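Local atomic coordinates of eukaryotic translation initiation factor 4 gamma 5 (Trypanosoma cruzi, PDB entry 6OZU), a protein that probably serves as a scaffold in translation initiation, using its MIF4G domain to bind partner factors as other eIF4G proteins do. Residues N52-P57 with P64-L69; W159-T164 with I177-L182. All coordinates share one frame; numbering follows the deposited sequence.

Interaction 1: N52-P57 with P64-L69; sequences NKSIQP and PYYVKL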
loop_
_atom_site.group_PDB
_atom_site.type_symbol
_atom_site.label_atom_id
_atom_site.label_comp_id
_atom_site.label_asym_id
_atom_site.label_seq_id
_atom_site.Cartn_x
_atom_site.Cartn_y
_atom_site.Cartn_z
ATOM N N ASN A 52 3.707 -7.421 -8.414
ATOM C CA ASN A 52 2.652 -7.688 -9.403
ATOM C C ASN A 52 1.578 -8.643 -8.856
ATOM O O ASN A 52 0.376 -8.374 -8.994
ATOM C CB ASN A 52 3.230 -8.184 -10.722
ATOM C CG ASN A 52 3.906 -7.118 -11.559
ATOM O OD1 ASN A 52 3.759 -5.908 -11.325
ATOM N ND2 ASN A 52 4.652 -7.546 -12.571
ATOM N N LYS A 53 2.017 -9.718 -8.172
ATOM C CA LYS A 53 1.132 -10.689 -7.529
ATOM C C LYS A 53 0.307 -9.997 -6.420
ATOM O O LYS A 53 -0.851 -10.349 -6.197
ATOM C CB LYS A 53 1.963 -11.892 -6.992
ATOM C CG LYS A 53 1.182 -13.034 -6.305
ATOM C CD LYS A 53 0.340 -13.921 -7.256
ATOM C CE LYS A 53 0.594 -15.407 -7.094
ATOM N NZ LYS A 53 -0.049 -15.975 -5.879
ATOM N N SER A 54 0.893 -8.981 -5.771
ATOM C CA SER A 54 0.246 -8.230 -4.701
ATOM C C SER A 54 -0.840 -7.238 -5.164
ATOM O O SER A 54 -1.664 -6.818 -4.339
ATOM C CB SER A 54 1.291 -7.521 -3.854
ATOM O OG SER A 54 2.116 -8.457 -3.185
ATOM N N ILE A 55 -0.849 -6.841 -6.453
ATOM C CA ILE A 55 -1.872 -5.898 -6.938
ATOM C C ILE A 55 -2.940 -6.601 -7.788
ATOM O O ILE A 55 -3.745 -5.940 -8.462
ATOM C CB ILE A 55 -1.311 -4.632 -7.618
ATOM C CG1 ILE A 55 -0.380 -4.948 -8.795
ATOM C CG2 ILE A 55 -0.656 -3.739 -6.588
ATOM C CD1 ILE A 55 -0.660 -4.113 -9.976
ATOM N N GLN A 56 -2.948 -7.948 -7.733
ATOM C CA GLN A 56 -3.953 -8.780 -8.375
ATOM C C GLN A 56 -5.163 -8.772 -7.425
ATOM O O GLN A 56 -4.974 -8.995 -6.214
ATOM C CB GLN A 56 -3.426 -10.198 -8.608
ATOM C CG GLN A 56 -2.432 -10.322 -9.758
ATOM C CD GLN A 56 -3.021 -9.965 -11.102
ATOM O OE1 GLN A 56 -3.062 -8.792 -11.511
ATOM N NE2 GLN A 56 -3.507 -10.974 -11.810
ATOM N N PRO A 57 -6.392 -8.425 -7.906
ATOM C CA PRO A 57 -7.554 -8.337 -6.982
ATOM C C PRO A 57 -7.954 -9.663 -6.291
ATOM O O PRO A 57 -8.438 -9.618 -5.159
ATOM C CB PRO A 57 -8.672 -7.757 -7.858
ATOM C CG PRO A 57 -8.288 -8.140 -9.247
ATOM C CD PRO A 57 -6.784 -8.074 -9.289
ATOM N N PRO A 64 -1.125 -9.953 2.734
ATOM C CA PRO A 64 -0.316 -9.719 3.950
ATOM C C PRO A 64 0.838 -10.712 4.080
ATOM O O PRO A 64 1.856 -10.368 4.672
ATOM C CB PRO A 64 -1.317 -9.902 5.097
ATOM C CG PRO A 64 -2.656 -9.766 4.492
ATOM C CD PRO A 64 -2.531 -10.251 3.085
ATOM N N TYR A 65 0.681 -11.933 3.513
ATOM C CA TYR A 65 1.717 -12.967 3.558
ATOM C C TYR A 65 2.863 -12.659 2.613
ATOM O O TYR A 65 4.000 -12.952 2.961
ATOM C CB TYR A 65 1.152 -14.380 3.314
ATOM C CG TYR A 65 0.085 -14.760 4.311
ATOM C CD1 TYR A 65 0.417 -15.104 5.621
ATOM C CD2 TYR A 65 -1.265 -14.725 3.966
ATOM C CE1 TYR A 65 -0.568 -15.416 6.557
ATOM C CE2 TYR A 65 -2.258 -15.041 4.891
ATOM C CZ TYR A 65 -1.905 -15.393 6.184
ATOM O OH TYR A 65 -2.880 -15.694 7.101
ATOM N N TYR A 66 2.563 -12.084 1.417
ATOM C CA TYR A 66 3.544 -11.681 0.406
ATOM C C TYR A 66 4.401 -10.588 0.999
ATOM O O TYR A 66 5.631 -10.630 0.889
ATOM C CB TYR A 66 2.867 -11.121 -0.861
ATOM C CG TYR A 66 1.913 -12.051 -1.564
ATOM C CD1 TYR A 66 2.079 -13.432 -1.505
ATOM C CD2 TYR A 66 0.858 -11.553 -2.317
ATOM C CE1 TYR A 66 1.210 -14.295 -2.170
ATOM C CE2 TYR A 66 -0.049 -12.407 -2.942
ATOM C CZ TYR A 66 0.143 -13.778 -2.884
ATOM O OH TYR A 66 -0.731 -14.620 -3.525
ATOM N N VAL A 67 3.729 -9.613 1.636
ATOM C CA VAL A 67 4.312 -8.457 2.300
ATOM C C VAL A 67 5.164 -8.924 3.507
ATOM O O VAL A 67 6.256 -8.395 3.706
ATOM C CB VAL A 67 3.195 -7.418 2.613
ATOM C CG1 VAL A 67 3.643 -6.380 3.605
ATOM C CG2 VAL A 67 2.716 -6.730 1.340
ATOM N N LYS A 68 4.724 -9.981 4.235
ATOM C CA LYS A 68 5.478 -10.567 5.357
ATOM C C LYS A 68 6.753 -11.309 4.904
ATOM O O LYS A 68 7.689 -11.452 5.698
ATOM C CB LYS A 68 4.589 -11.475 6.210
ATOM C CG LYS A 68 3.736 -10.708 7.206
ATOM C CD LYS A 68 2.791 -11.623 7.972
ATOM C CE LYS A 68 1.768 -10.847 8.744
ATOM N NZ LYS A 68 0.842 -10.117 7.853
ATOM N N LEU A 69 6.780 -11.770 3.632
ATOM C CA LEU A 69 7.922 -12.459 3.023
ATOM C C LEU A 69 8.989 -11.432 2.668
ATOM O O LEU A 69 10.173 -11.719 2.807
ATOM C CB LEU A 69 7.505 -13.265 1.774
ATOM C CG LEU A 69 6.752 -14.586 2.007
ATOM C CD1 LEU A 69 6.193 -15.128 0.707
ATOM C CD2 LEU A 69 7.640 -15.641 2.680
#
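K53 and Y66 meet almost at right angles: the lysine chain passes across the outer half of the tyrosine ring and finishes at its hydroxyl. K53 NZ donates to Y66 OH at 2.8 Å, the one hydrogen bond between 52-57 and 64-69. Further back along the chain, K53 CG rests 3.6 Å from Y66 CE2 and 3.7 Å from Y66 CZ, approaching the ring at a slant. The route follows from the torsions. CG of K53 stands opposite its own backbone N (chi1 -179°), and the chain then bends at chi2, chi3 and chi4, curling the amine back to the phenol oxygen instead of running past it. D59, in the connection between the two segments, adds a long, weak ion pair to the lysine and a weak hydrogen bond to the tyrosine hydroxyl, which may help hold the amine near the hydroxyl.

In the fold, this is the connection between helix 40-53 and helix 63-76, two consecutive helices of the all-helical MIF4G domain. A type I beta turn runs from K53 to Q56, with I55 N bonded to N52 O at 3.2 Å, and Y66 reaches back from the next helix to that turn.

S54 takes up the inner end of the same ring. Its OG lies 3.5 Å from Y66 CD2 and 3.6 Å from Y66 CB, again obliquely, and these are van der Waals contacts: the hydroxyl hydrogen-bonds to the carbonyl of I50, one turn earlier. With CG placed away from the carbonyl carbon (chi1 -59°), the Y66 ring projects toward the turn, S54 near its root and K53 near its hydroxyl, while L15 and V18 touch it from the N-terminal part of the chain and F138 touches S54.

Interaction 2: W159-T164 with I177-L182; sequences WLLYGT and IHFMNL. With SO4 (sulfate ion), chain G.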
loop_
_atom_site.group_PDB
_atom_site.type_symbol
_atom_site.label_atom_id
_atom_site.label_comp_id
_atom_site.label_asym_id
_atom_site.label_seq_id
_atom_site.Cartn_x
_atom_site.Cartn_y
_atom_site.Cartn_z
ATOM N N TRP A 159 -3.751 12.931 -4.175
ATOM C CA TRP A 159 -4.570 12.792 -5.382
ATOM C C TRP A 159 -5.857 12.023 -5.134
ATOM O O TRP A 159 -6.869 12.306 -5.767
ATOM C CB TRP A 159 -3.796 12.229 -6.586
ATOM C CG TRP A 159 -3.195 10.862 -6.423
ATOM C CD1 TRP A 159 -1.872 10.572 -6.224
ATOM C CD2 TRP A 159 -3.863 9.593 -6.627
ATOM N NE1 TRP A 159 -1.676 9.206 -6.257
ATOM C CE2 TRP A 159 -2.889 8.580 -6.470
ATOM C CE3 TRP A 159 -5.182 9.220 -6.955
ATOM C CZ2 TRP A 159 -3.205 7.218 -6.585
ATOM C CZ3 TRP A 159 -5.492 7.872 -7.059
ATOM C CH2 TRP A 159 -4.511 6.890 -6.880
ATOM N N LEU A 160 -5.842 11.083 -4.184
ATOM C CA LEU A 160 -7.024 10.295 -3.828
ATOM C C LEU A 160 -8.131 11.177 -3.252
ATOM O O LEU A 160 -9.299 10.976 -3.598
ATOM C CB LEU A 160 -6.619 9.195 -2.841
ATOM C CG LEU A 160 -7.561 8.010 -2.663
ATOM C CD1 LEU A 160 -7.479 7.056 -3.860
ATOM C CD2 LEU A 160 -7.225 7.263 -1.398
ATOM N N LEU A 161 -7.762 12.173 -2.398
ATOM C CA LEU A 161 -8.709 13.083 -1.761
ATOM C C LEU A 161 -8.899 14.408 -2.488
ATOM O O LEU A 161 -10.031 14.877 -2.595
ATOM C CB LEU A 161 -8.309 13.356 -0.304
ATOM C CG LEU A 161 -8.234 12.160 0.679
ATOM C CD1 LEU A 161 -7.590 12.609 1.986
ATOM C CD2 LEU A 161 -9.624 11.551 0.955
ATOM N N TYR A 162 -7.801 15.045 -2.932
ATOM C CA TYR A 162 -7.840 16.344 -3.613
ATOM C C TYR A 162 -7.909 16.263 -5.132
ATOM O O TYR A 162 -8.047 17.300 -5.773
ATOM C CB TYR A 162 -6.665 17.237 -3.185
ATOM C CG TYR A 162 -6.669 17.641 -1.721
ATOM C CD1 TYR A 162 -7.474 18.679 -1.269
ATOM C CD2 TYR A 162 -5.807 17.038 -0.808
ATOM C CE1 TYR A 162 -7.442 19.093 0.063
ATOM C CE2 TYR A 162 -5.779 17.431 0.529
ATOM C CZ TYR A 162 -6.596 18.463 0.958
ATOM O OH TYR A 162 -6.591 18.856 2.266
ATOM N N GLY A 163 -7.846 15.054 -5.692
ATOM C CA GLY A 163 -7.883 14.845 -7.129
ATOM C C GLY A 163 -6.505 14.825 -7.755
ATOM O O GLY A 163 -5.540 15.343 -7.174
ATOM N N THR A 164 -6.406 14.233 -8.950
ATOM C CA THR A 164 -5.145 14.133 -9.696
ATOM C C THR A 164 -4.625 15.534 -10.092
ATOM O O THR A 164 -3.415 15.764 -10.057
ATOM C CB THR A 164 -5.263 13.127 -10.865
ATOM O OG1 THR A 164 -6.480 13.357 -11.594
ATOM C CG2 THR A 164 -5.239 11.672 -10.375
ATOM N N ILE A 177 -14.326 5.614 -0.593
ATOM C CA ILE A 177 -14.387 4.193 -0.214
ATOM C C ILE A 177 -12.972 3.604 -0.099
ATOM O O ILE A 177 -12.681 2.964 0.905
ATOM C CB ILE A 177 -15.340 3.351 -1.099
ATOM C CG1 ILE A 177 -16.707 4.054 -1.259
ATOM C CG2 ILE A 177 -15.520 1.938 -0.508
ATOM C CD1 ILE A 177 -17.541 3.616 -2.430
ATOM N N HIS A 178 -12.070 3.885 -1.069
ATOM C CA HIS A 178 -10.655 3.444 -0.998
ATOM C C HIS A 178 -9.979 3.956 0.281
ATOM O O HIS A 178 -9.288 3.186 0.957
ATOM C CB HIS A 178 -9.840 3.838 -2.247
ATOM C CG HIS A 178 -10.362 3.276 -3.546
ATOM N ND1 HIS A 178 -10.861 1.985 -3.638
ATOM C CD2 HIS A 178 -10.450 3.861 -4.763
ATOM C CE1 HIS A 178 -11.212 1.833 -4.906
ATOM N NE2 HIS A 178 -11.000 2.939 -5.611
ATOM N N PHE A 179 -10.271 5.219 0.657
ATOM C CA PHE A 179 -9.773 5.848 1.871
ATOM C C PHE A 179 -10.300 5.211 3.142
ATOM O O PHE A 179 -9.524 5.122 4.088
ATOM C CB PHE A 179 -10.060 7.357 1.870
ATOM C CG PHE A 179 -9.553 8.078 3.095
ATOM C CD1 PHE A 179 -8.196 8.342 3.255
ATOM C CD2 PHE A 179 -10.421 8.451 4.108
ATOM C CE1 PHE A 179 -7.719 8.989 4.402
ATOM C CE2 PHE A 179 -9.944 9.104 5.252
ATOM C CZ PHE A 179 -8.602 9.376 5.387
ATOM N N MET A 180 -11.609 4.811 3.211
ATOM C CA MET A 180 -12.153 4.205 4.437
ATOM C C MET A 180 -11.504 2.864 4.681
ATOM O O MET A 180 -11.306 2.444 5.824
ATOM C CB MET A 180 -13.679 3.953 4.395
ATOM C CG MET A 180 -14.512 5.038 3.792
ATOM S SD MET A 180 -16.291 4.685 3.814
ATOM C CE MET A 180 -16.281 2.948 3.676
ATOM N N ASN A 181 -11.234 2.167 3.607
ATOM C CA ASN A 181 -10.653 0.849 3.709
ATOM C C ASN A 181 -9.187 0.949 4.111
ATOM O O ASN A 181 -8.777 0.233 5.023
ATOM C CB ASN A 181 -10.956 0.057 2.455
ATOM C CG ASN A 181 -12.422 -0.366 2.456
ATOM O OD1 ASN A 181 -12.863 -1.152 3.300
ATOM N ND2 ASN A 181 -13.229 0.211 1.571
ATOM N N LEU A 182 -8.487 1.966 3.601
ATOM C CA LEU A 182 -7.105 2.326 3.963
ATOM C C LEU A 182 -7.103 2.714 5.463
ATOM O O LEU A 182 -6.326 2.156 6.248
ATOM C CB LEU A 182 -6.687 3.526 3.111
ATOM C CG LEU A 182 -5.223 3.736 2.706
ATOM C CD1 LEU A 182 -4.718 5.044 3.182
ATOM C CD2 LEU A 182 -4.308 2.579 3.078
HETATM S S SO4 G . -10.249 13.310 -9.831
HETATM O O1 SO4 G . -9.882 14.735 -9.833
HETATM O O2 SO4 G . -9.337 12.561 -10.698
HETATM O O3 SO4 G . -10.172 12.760 -8.472
HETATM O O4 SO4 G . -11.616 13.171 -10.334
#
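On the helix that sets F179 against L161, the carbonyl oxygen of I177 is gripped twice by one residue: N181 N at 3.2 Å, the regular helical bond, and N181 ND2 at 2.9 Å. The amide donor sits well above the carbonyl plane, and the bond is bent, with an N-H...O angle of 131°.

Between the helices the contact is apolar. L161 lays CD2 over one face of the F179 ring, towards its rim, 4.1 Å from CG. A chi1 of -179° swings the F179 ring out beside its own carbonyl carbon, against that methyl. L160 uses both of its branches: CD2 lies 4.3 Å from F179 CB, and CD1 lies at the same distance from H178 CB. I136 of helix 118-144 touches both L160 and H178, while on helix 194-208 L205 touches F179 and L208 touches L161.

Past the helix end, G163 adopts positive phi and its CA comes 3.4 Å from O1 of a sulfate, probably from the crystallisation liquor; T164 OG1 donates to sulfate O2 at 3.1 Å. Side chains of L160, L161, H178 and F179 thus join two successive helices, 150-162 and 173-186, in the stacked helical architecture of HEAT-like MIF4G domains.

Interaction 1 is complete before interaction 2 begins, and each links the end region of one helix to the next helix in the chain: 40-53 to 63-76, then 150-162 to 173-186. Their centres are 21 Å apart, on opposite sides of the chain's centre, with about 10 Å between nearest atoms, so they do not touch. Helix 118-144 touches both, its F138 meeting S54 and its I136 meeting L160 and H178. The two contacts therefore fasten neighbouring helices at separate places in one all-helical MIF4G domain, each tying a helix to its successor, as expected of stacked helical hairpins.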